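Long-range contact in lactaldehyde dehydrogenase (Escherichia coli, PDB 2IMP), which oxidises L-lactaldehyde irreversibly to L-lactate with NAD+, acts on glycolaldehyde as well, and serves in the breakdown of L-fucose and L-rhamnose: residues 143-148 with 170-175. Sequence-based numbering, arbitrary orientation.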
loop_
_atom_site.group_PDB
_atom_site.type_symbol
_atom_site.label_atom_id
_atom_site.label_comp_id
_atom_site.label_asym_id
_atom_site.label_seq_id
_atom_site.Cartn_x
_atom_site.Cartn_y
_atom_site.Cartn_z
ATOM N N LEU A 143 -9.439 3.000 18.136
ATOM C CA LEU A 143 -8.737 3.387 19.349
ATOM C C LEU A 143 -9.642 3.231 20.574
ATOM O O LEU A 143 -9.204 2.843 21.652
ATOM C CB LEU A 143 -8.281 4.846 19.262
ATOM C CG LEU A 143 -7.461 5.224 18.035
ATOM C CD1 LEU A 143 -7.018 6.691 18.144
ATOM C CD2 LEU A 143 -6.253 4.284 17.938
ATOM N N GLY A 144 -10.917 3.537 20.368
ATOM C CA GLY A 144 -11.892 3.454 21.437
ATOM C C GLY A 144 -12.576 4.799 21.529
ATOM O O GLY A 144 -13.239 5.224 20.585
ATOM N N VAL A 145 -12.417 5.471 22.663
ATOM C CA VAL A 145 -13.012 6.788 22.851
ATOM C C VAL A 145 -12.058 7.926 22.472
ATOM O O VAL A 145 -10.934 7.978 22.964
ATOM C CB VAL A 145 -13.438 7.018 24.319
ATOM C CG1 VAL A 145 -13.884 8.471 24.510
ATOM C CG2 VAL A 145 -14.568 6.060 24.695
ATOM N N THR A 146 -12.509 8.819 21.599
ATOM C CA THR A 146 -11.690 9.949 21.193
ATOM C C THR A 146 -12.376 11.301 21.462
ATOM O O THR A 146 -13.603 11.371 21.616
ATOM C CB THR A 146 -11.305 9.882 19.677
ATOM O OG1 THR A 146 -12.450 10.180 18.866
ATOM C CG2 THR A 146 -10.791 8.482 19.309
ATOM N N THR A 147 -11.579 12.361 21.540
ATOM C CA THR A 147 -12.133 13.679 21.774
ATOM C C THR A 147 -11.627 14.714 20.766
ATOM O O THR A 147 -10.528 14.577 20.216
ATOM C CB THR A 147 -11.838 14.179 23.217
ATOM O OG1 THR A 147 -10.422 14.291 23.418
ATOM C CG2 THR A 147 -12.399 13.199 24.244
ATOM N N GLY A 148 -12.451 15.726 20.520
ATOM C CA GLY A 148 -12.088 16.762 19.581
ATOM C C GLY A 148 -12.325 18.141 20.156
ATOM O O GLY A 148 -13.408 18.457 20.650
ATOM N N GLY A 170 -14.818 3.028 13.752
ATOM C CA GLY A 170 -15.311 2.362 14.946
ATOM C C GLY A 170 -15.084 3.036 16.290
ATOM O O GLY A 170 -15.328 2.426 17.332
ATOM N N ASN A 171 -14.591 4.267 16.283
ATOM C CA ASN A 171 -14.389 5.007 17.526
ATOM C C ASN A 171 -15.633 5.826 17.881
ATOM O O ASN A 171 -16.467 6.078 17.020
ATOM C CB ASN A 171 -13.248 6.033 17.399
ATOM C CG ASN A 171 -11.936 5.423 16.961
ATOM O OD1 ASN A 171 -11.183 4.899 17.798
ATOM N ND2 ASN A 171 -11.643 5.473 15.672
ATOM N N THR A 172 -15.761 6.203 19.145
ATOM C CA THR A 172 -16.835 7.099 19.536
ATOM C C THR A 172 -16.179 8.447 19.842
ATOM O O THR A 172 -14.960 8.501 20.022
ATOM C CB THR A 172 -17.643 6.589 20.756
ATOM O OG1 THR A 172 -16.769 6.309 21.857
ATOM C CG2 THR A 172 -18.413 5.341 20.379
ATOM N N ILE A 173 -16.939 9.527 19.889
ATOM C CA ILE A 173 -16.291 10.799 20.119
ATOM C C ILE A 173 -17.068 11.820 20.962
ATOM O O ILE A 173 -18.301 11.809 21.019
ATOM C CB ILE A 173 -15.934 11.451 18.748
ATOM C CG1 ILE A 173 -14.903 12.570 18.924
ATOM C CG2 ILE A 173 -17.193 12.006 18.096
ATOM C CD1 ILE A 173 -14.468 13.209 17.593
ATOM N N VAL A 174 -16.299 12.666 21.630
ATOM C CA VAL A 174 -16.811 13.764 22.419
ATOM C C VAL A 174 -16.178 15.049 21.903
ATOM O O VAL A 174 -14.957 15.218 21.963
ATOM C CB VAL A 174 -16.465 13.648 23.921
ATOM C CG1 VAL A 174 -16.989 14.884 24.655
ATOM C CG2 VAL A 174 -17.073 12.386 24.516
ATOM N N ILE A 175 -17.001 15.936 21.375
ATOM C CA ILE A 175 -16.500 17.176 20.832
ATOM C C ILE A 175 -16.832 18.446 21.638
ATOM O O ILE A 175 -17.923 18.582 22.195
ATOM C CB ILE A 175 -17.023 17.366 19.386
ATOM C CG1 ILE A 175 -16.274 16.418 18.446
ATOM C CG2 ILE A 175 -16.893 18.821 18.957
ATOM C CD1 ILE A 175 -16.764 16.453 17.034
#
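The carboxamide of Asn171 is the flat group here, and it meets 143-148 with its oxygen end. Asn171 OD1 accepts a bond from Gly144 N in the carbonyl plane (2.9 Å) and a weak, bent one from Leu143 N (N-H...O angle 129°). The Thr146 methyl covers one face near that oxygen, CG2 standing 3.9 Å from Asn171 OD1. At the other end ND2 is bonded to the carbonyls of Ala166 and Tyr469, which fixes the flip of the amide. An alanine here would probably leave the Gly144 and Leu143 N-H groups without their acceptor and this break in strand 134-149 freer to shift.

Beyond it the strands run parallel: Thr172 N donates to Gly144 O, Thr146 N to Thr172 O (2.9 Å), Val174 N to Thr146 O, and Gly148 N to Val174 O. Ile173 CG1, anti to its backbone N (chi1 -163°), is thereby laid 3.2 Å from Thr146 O and close to OG1.

This is the beta-alpha-beta crossover of the NAD-binding domain. Helix 155-168 packs on the face of Thr146, Ile173 and Ile175, helix 43-62 on that of Val145, Thr172 and Val174, while strands 222-227 and 202-204 continue the sheet beyond 143-148 and 170-175 respectively.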